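Local coordinates for proto-oncogene tyrosine-protein kinase receptor Ret (Danio rerio, PDB 7AMK) that acts as a receptor tyrosine kinase whose cadherin-like extracellular domains probably help assemble a signalling complex with GDNF and its GFR alpha 1 co-receptor, at residues F248-G253 and L360-R365; N324-E329 and E460-L465. The protein carries 4 engineered substitutions. All blocks are in the same frame, centred on the assembly; numbering follows the deposited sequence.

Interaction 1 of 2, residues F248-G253 and L360-R365. With NAG (2-acetamido-2-deoxy-beta-D-glucopyranose), chain D.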
loop_
_atom_site.group_PDB
_atom_site.type_symbol
_atom_site.label_atom_id
_atom_site.label_comp_id
_atom_site.label_asym_id
_atom_site.label_seq_id
_atom_site.Cartn_x
_atom_site.Cartn_y
_atom_site.Cartn_z
ATOM N N PHE A 248 14.904 -5.205 -1.467
ATOM C CA PHE A 248 14.789 -4.250 -2.567
ATOM C C PHE A 248 13.834 -3.108 -2.260
ATOM O O PHE A 248 13.917 -2.065 -2.908
ATOM C CB PHE A 248 14.352 -4.974 -3.844
ATOM C CG PHE A 248 15.331 -6.010 -4.293
ATOM C CD1 PHE A 248 16.548 -5.641 -4.846
ATOM C CD2 PHE A 248 15.056 -7.355 -4.136
ATOM C CE1 PHE A 248 17.462 -6.591 -5.246
ATOM C CE2 PHE A 248 15.972 -8.309 -4.534
ATOM C CZ PHE A 248 17.167 -7.931 -5.083
ATOM N N ASP A 249 12.948 -3.266 -1.277
ATOM C CA ASP A 249 12.057 -2.193 -0.844
ATOM C C ASP A 249 12.573 -1.658 0.478
ATOM O O ASP A 249 12.430 -2.311 1.515
ATOM C CB ASP A 249 10.616 -2.676 -0.692
ATOM C CG ASP A 249 9.672 -1.572 -0.210
ATOM O OD1 ASP A 249 10.111 -0.647 0.512
ATOM O OD2 ASP A 249 8.473 -1.628 -0.557
ATOM N N ARG A 250 13.115 -0.451 0.448
ATOM C CA ARG A 250 13.653 0.171 1.646
ATOM C C ARG A 250 13.081 1.567 1.861
ATOM O O ARG A 250 13.698 2.373 2.554
ATOM C CB ARG A 250 15.183 0.224 1.562
ATOM C CG ARG A 250 15.772 -0.784 0.598
ATOM C CD ARG A 250 17.287 -0.699 0.556
ATOM N NE ARG A 250 17.926 -1.839 1.211
ATOM C CZ ARG A 250 18.596 -1.763 2.352
ATOM N NH1 ARG A 250 18.724 -0.623 2.996
ATOM N NH2 ARG A 250 19.161 -2.857 2.853
ATOM N N SER A 251 11.926 1.879 1.273
ATOM C CA SER A 251 11.402 3.240 1.328
ATOM C C SER A 251 10.691 3.484 2.647
ATOM O O SER A 251 10.058 2.584 3.207
ATOM C CB SER A 251 10.447 3.515 0.157
ATOM O OG SER A 251 9.379 2.591 0.083
ATOM N N GLU A 252 10.817 4.702 3.159
ATOM C CA GLU A 252 10.168 5.014 4.425
ATOM C C GLU A 252 8.652 4.924 4.275
ATOM O O GLU A 252 8.099 5.162 3.197
ATOM C CB GLU A 252 10.565 6.406 4.898
ATOM C CG GLU A 252 10.318 7.465 3.839
ATOM C CD GLU A 252 10.443 8.874 4.380
ATOM O OE1 GLU A 252 9.757 9.190 5.377
ATOM O OE2 GLU A 252 11.235 9.657 3.815
ATOM N N GLY A 253 7.981 4.567 5.375
ATOM C CA GLY A 253 6.533 4.465 5.414
ATOM C C GLY A 253 5.960 3.142 4.944
ATOM O O GLY A 253 4.814 2.823 5.286
ATOM N N LEU A 360 18.817 -7.477 4.250
ATOM C CA LEU A 360 19.939 -7.789 3.376
ATOM C C LEU A 360 20.444 -6.521 2.707
ATOM O O LEU A 360 19.683 -5.567 2.520
ATOM C CB LEU A 360 19.523 -8.780 2.300
ATOM C CG LEU A 360 18.691 -9.970 2.755
ATOM C CD1 LEU A 360 17.946 -10.536 1.570
ATOM C CD2 LEU A 360 19.580 -11.030 3.358
ATOM N N PRO A 361 21.722 -6.498 2.357
ATOM C CA PRO A 361 22.252 -5.399 1.552
ATOM C C PRO A 361 21.831 -5.523 0.099
ATOM O O PRO A 361 21.549 -6.611 -0.408
ATOM C CB PRO A 361 23.768 -5.573 1.689
ATOM C CG PRO A 361 23.930 -7.045 1.829
ATOM C CD PRO A 361 22.761 -7.501 2.658
ATOM N N VAL A 362 21.806 -4.385 -0.579
ATOM C CA VAL A 362 21.432 -4.367 -1.987
ATOM C C VAL A 362 22.657 -3.937 -2.796
ATOM O O VAL A 362 23.092 -2.773 -2.704
ATOM C CB VAL A 362 20.227 -3.450 -2.236
ATOM C CG1 VAL A 362 20.011 -3.253 -3.713
ATOM C CG2 VAL A 362 18.979 -4.074 -1.571
ATOM N N PRO A 363 23.252 -4.835 -3.580
ATOM C CA PRO A 363 24.389 -4.453 -4.423
ATOM C C PRO A 363 23.958 -3.500 -5.527
ATOM O O PRO A 363 22.822 -3.544 -6.002
ATOM C CB PRO A 363 24.857 -5.791 -5.003
ATOM C CG PRO A 363 23.620 -6.624 -5.031
ATOM C CD PRO A 363 22.839 -6.235 -3.806
ATOM N N ILE A 364 24.870 -2.612 -5.903
ATOM C CA ILE A 364 24.650 -1.646 -6.967
ATOM C C ILE A 364 25.602 -2.026 -8.091
ATOM O O ILE A 364 26.825 -1.928 -7.946
ATOM C CB ILE A 364 24.880 -0.200 -6.497
ATOM C CG1 ILE A 364 23.972 0.157 -5.315
ATOM C CG2 ILE A 364 24.681 0.772 -7.639
ATOM C CD1 ILE A 364 22.482 0.076 -5.630
ATOM N N ARG A 365 25.052 -2.468 -9.216
ATOM C CA ARG A 365 25.906 -3.091 -10.212
ATOM C C ARG A 365 25.079 -3.434 -11.443
ATOM O O ARG A 365 23.951 -3.923 -11.327
ATOM C CB ARG A 365 26.572 -4.355 -9.647
ATOM C CG ARG A 365 25.586 -5.497 -9.366
ATOM C CD ARG A 365 26.245 -6.664 -8.643
ATOM N NE ARG A 365 25.281 -7.719 -8.375
ATOM C CZ ARG A 365 25.404 -8.635 -7.425
ATOM N NH1 ARG A 365 26.440 -8.641 -6.595
ATOM N NH2 ARG A 365 24.459 -9.568 -7.301
HETATM C C1 NAG D . 13.243 8.228 0.355
HETATM C C2 NAG D . 13.727 9.657 0.100
HETATM C C3 NAG D . 12.654 10.467 -0.625
HETATM C C4 NAG D . 12.200 9.752 -1.892
HETATM C C5 NAG D . 11.772 8.321 -1.566
HETATM C C6 NAG D . 11.447 7.504 -2.796
HETATM C C7 NAG D . 13.282 10.943 2.160
HETATM C C8 NAG D . 13.893 11.547 3.389
HETATM N N2 NAG D . 14.127 10.309 1.339
HETATM O O3 NAG D . 13.184 11.749 -0.944
HETATM O O4 NAG D . 11.095 10.437 -2.477
HETATM O O5 NAG D . 12.831 7.630 -0.887
HETATM O O6 NAG D . 12.624 6.985 -3.401
HETATM O O7 NAG D . 12.081 11.028 1.924
#
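Arg250 reaches across to the backbone of Leu360 and runs beside Val362 on the way. Its NH2 gives a hydrogen bond to the Leu360 carbonyl O at 2.8 Å. The oxygen lies at the edge of the guanidinium, almost exactly in its plane. The bond is somewhat bent, with an N-H...O angle of 139°. NH2 is also tilted 25° from the carbonyl plane of Leu360. The arginine chain bends at chi3 (108°), which turns NE off the line of the extended carbons, and NE is the atom that meets Val362.

The side chains of Arg250 and Val362 pass each other, each heading the opposite way. The contact falls between Arg250 NE and Val362 CG2, 3.7 Å apart. NE also gives a weak hydrogen bond to Glu247 O, just ahead of the segment. CG2 of Val362 also lies 4.2 Å from the backbone N of Phe248. CG1 is 4.4 Å from CD1 of the Phe248 ring. The CB of Phe248 points away from 360-365, yet the ring swings back and meets the methyl obliquely.

Both segments continue from neighbouring parallel strands, 241-246 and 350-359, of one sheet in the third cadherin-like domain. Segment 360-365 is part of the linker to strand 371-375, which belongs to the sheet of the next domain. Phe248 and Arg250 also make backbone hydrogen bonds with Lys397, and the Phe248 side chain also touches Asn392, Lys395 and Phe396.

Asp249 OD1 accepts the Ser251 N-H at 3.2 Å, which makes an Asx turn. The N-H meets this oxygen nearly along its C-O axis. Beyond it, Glu252 OE2 comes within 2.5 Å of O7 of the N-acetylglucosamine.

Interaction 2 of 2, residues N324-E329 and E460-L465. With NAG (2-acetamido-2-deoxy-beta-D-glucopyranose), chain D.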
loop_
_atom_site.group_PDB
_atom_site.type_symbol
_atom_site.label_atom_id
_atom_site.label_comp_id
_atom_site.label_asym_id
_atom_site.label_seq_id
_atom_site.Cartn_x
_atom_site.Cartn_y
_atom_site.Cartn_z
ATOM N N ASN A 324 14.472 5.834 4.555
ATOM C CA ASN A 324 15.088 4.955 3.563
ATOM C C ASN A 324 16.394 4.379 4.096
ATOM O O ASN A 324 17.344 5.123 4.353
ATOM C CB ASN A 324 15.343 5.720 2.265
ATOM C CG ASN A 324 14.103 6.442 1.768
ATOM O OD1 ASN A 324 12.974 6.105 2.143
ATOM N ND2 ASN A 324 14.309 7.446 0.927
ATOM N N LEU A 325 16.443 3.053 4.250
ATOM C CA LEU A 325 17.630 2.393 4.780
ATOM C C LEU A 325 18.700 2.273 3.707
ATOM O O LEU A 325 18.425 1.839 2.581
ATOM C CB LEU A 325 17.294 1.009 5.323
ATOM C CG LEU A 325 17.179 0.955 6.844
ATOM C CD1 LEU A 325 17.992 -0.207 7.403
ATOM C CD2 LEU A 325 17.604 2.286 7.467
ATOM N N SER A 326 19.925 2.659 4.063
ATOM C CA SER A 326 21.030 2.573 3.126
ATOM C C SER A 326 21.116 1.165 2.553
ATOM O O SER A 326 20.874 0.176 3.250
ATOM C CB SER A 326 22.337 2.950 3.820
ATOM O OG SER A 326 23.442 2.635 3.000
ATOM N N VAL A 327 21.436 1.075 1.267
ATOM C CA VAL A 327 21.550 -0.233 0.646
ATOM C C VAL A 327 22.730 -1.034 1.167
ATOM O O VAL A 327 22.796 -2.239 0.904
ATOM C CB VAL A 327 21.636 -0.079 -0.880
ATOM C CG1 VAL A 327 20.399 0.614 -1.386
ATOM C CG2 VAL A 327 22.897 0.690 -1.266
ATOM N N THR A 328 23.650 -0.414 1.915
ATOM C CA THR A 328 24.787 -1.147 2.456
ATOM C C THR A 328 24.490 -1.806 3.799
ATOM O O THR A 328 25.256 -2.679 4.216
ATOM C CB THR A 328 26.025 -0.233 2.584
ATOM O OG1 THR A 328 25.796 0.797 3.548
ATOM C CG2 THR A 328 26.365 0.410 1.248
ATOM N N GLU A 329 23.390 -1.446 4.461
ATOM C CA GLU A 329 23.089 -1.991 5.780
ATOM C C GLU A 329 22.655 -3.452 5.708
ATOM O O GLU A 329 21.911 -3.868 4.812
ATOM C CB GLU A 329 22.004 -1.160 6.466
ATOM C CG GLU A 329 22.538 0.008 7.304
ATOM N N GLU A 460 24.271 5.481 -6.949
ATOM C CA GLU A 460 23.357 5.481 -5.814
ATOM C C GLU A 460 23.601 6.744 -4.993
ATOM O O GLU A 460 24.750 7.131 -4.769
ATOM C CB GLU A 460 23.572 4.215 -4.973
ATOM C CG GLU A 460 22.464 3.901 -3.969
ATOM C CD GLU A 460 22.636 4.626 -2.641
ATOM O OE1 GLU A 460 23.784 4.725 -2.152
ATOM O OE2 GLU A 460 21.617 5.087 -2.078
ATOM N N GLN A 461 22.522 7.400 -4.555
ATOM C CA GLN A 461 22.667 8.761 -4.032
ATOM C C GLN A 461 23.111 8.781 -2.570
ATOM O O GLN A 461 24.047 9.501 -2.211
ATOM C CB GLN A 461 21.360 9.546 -4.203
ATOM C CG GLN A 461 21.076 10.001 -5.640
ATOM C CD GLN A 461 22.322 10.488 -6.376
ATOM O OE1 GLN A 461 22.983 9.714 -7.065
ATOM N NE2 GLN A 461 22.633 11.778 -6.248
ATOM N N GLN A 462 22.463 7.995 -1.713
ATOM C CA GLN A 462 22.773 8.057 -0.287
ATOM C C GLN A 462 24.248 7.764 0.001
ATOM O O GLN A 462 24.871 8.451 0.818
ATOM C CB GLN A 462 21.878 7.098 0.483
ATOM C CG GLN A 462 22.277 6.967 1.932
ATOM C CD GLN A 462 21.166 6.420 2.794
ATOM O OE1 GLN A 462 20.053 6.172 2.318
ATOM N NE2 GLN A 462 21.460 6.230 4.078
ATOM N N ASN A 463 24.826 6.746 -0.644
ATOM C CA ASN A 463 26.206 6.361 -0.364
ATOM C C ASN A 463 27.186 6.724 -1.471
ATOM O O ASN A 463 28.395 6.536 -1.293
ATOM C CB ASN A 463 26.302 4.851 -0.097
ATOM C CG ASN A 463 25.407 4.408 1.026
ATOM O OD1 ASN A 463 24.218 4.161 0.820
ATOM N ND2 ASN A 463 25.966 4.304 2.228
ATOM N N LYS A 464 26.710 7.220 -2.607
ATOM C CA LYS A 464 27.580 7.614 -3.704
ATOM C C LYS A 464 28.292 6.411 -4.332
ATOM O O LYS A 464 29.370 6.554 -4.917
ATOM C CB LYS A 464 28.593 8.675 -3.243
ATOM N N LEU A 465 27.703 5.220 -4.212
ATOM C CA LEU A 465 28.232 4.043 -4.886
ATOM C C LEU A 465 27.964 4.122 -6.384
ATOM O O LEU A 465 26.861 4.475 -6.815
ATOM C CB LEU A 465 27.599 2.776 -4.319
ATOM C CG LEU A 465 27.815 2.533 -2.832
ATOM C CD1 LEU A 465 26.798 1.519 -2.296
ATOM C CD2 LEU A 465 29.240 2.052 -2.630
HETATM C C1 NAG D . 13.243 8.228 0.355
HETATM C C2 NAG D . 13.727 9.657 0.100
HETATM C C3 NAG D . 12.654 10.467 -0.625
HETATM C C4 NAG D . 12.200 9.752 -1.892
HETATM C C5 NAG D . 11.772 8.321 -1.566
HETATM C C6 NAG D . 11.447 7.504 -2.796
HETATM C C7 NAG D . 13.282 10.943 2.160
HETATM C C8 NAG D . 13.893 11.547 3.389
HETATM N N2 NAG D . 14.127 10.309 1.339
HETATM O O3 NAG D . 13.184 11.749 -0.944
HETATM O O4 NAG D . 11.095 10.437 -2.477
HETATM O O5 NAG D . 12.831 7.630 -0.887
HETATM O O6 NAG D . 12.624 6.985 -3.401
HETATM O O7 NAG D . 12.081 11.028 1.924
#
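Ser326 carries OG anti to its backbone N (chi1 169°), and Gln462 does the same with CG (chi1 172°). Beyond CG the Gln462 chain is extended, and its amide comes up against the backbone and CB of Ser326. Gln462 NE2 is 3.4 Å from Ser326 CB. Gln462 OE1 lies 3.5 Å from Asn324 O, a plain contact of two oxygens.

Asn463 approaches Ser326 with its own amide, whose CG lies 3.3 Å from Ser326 OG. It also meets Thr328 tip to tip. Ser326 OG is held from within its own segment as well. It accepts the Thr328 N-H at 3.2 Å with an angle of 167°, forming an ST turn, and takes a hydrogen bond from Thr328 OG1. This fixes the hydroxyl at the start of a type I turn from Ser326 to Glu329.

An apolar patch lies beside the polar groups. Leu465 CD1 touches Thr328 CG2 at 3.7 Å, the two side chains crossing at a slant. The same methyl lies 4.1 Å from Val327 CG2, which also passes the carboxylate carbon of Glu460.

The Glu460 carboxylate is turned back on its own loop. OE1 accepts the Asn463 N-H at 2.7 Å on its syn side, and OE2 takes a weak bond from Gln462 N. This braces the backbone that carries the two amides.

At the other end, Asn324 ND2 is bonded covalently to C1 of the N-acetylglucosamine at 1.4 Å. Asn324 OD1 accepts a hydrogen bond from Glu252 N, so the glycan-bearing amide is steadied from the neighbouring loop.

Segment 460-465 closes the beta hairpin of strands 451-460 and 466-475. The contact is thus a loop-to-hairpin junction between the third and fourth cadherin-like domains.

The centres of interactions 1 and 2 are about 8 Å apart, at the junction of the third and fourth cadherin-like domains. Along the chain their segments alternate: 248-253, 324-329, 360-365, 460-465. The first two lie in loops of the third domain, the third segment is in the linker, and the last is a hairpin loop of the fourth. Val327 ties the contacts together, with its backbone bonded to Val362 and its side chain on Arg250. Both contacts touch the same N-acetylglucosamine. None of the calcium ligands belongs to these four segments. Direct protein contacts join the domains here, and this probably helps set their relative orientation.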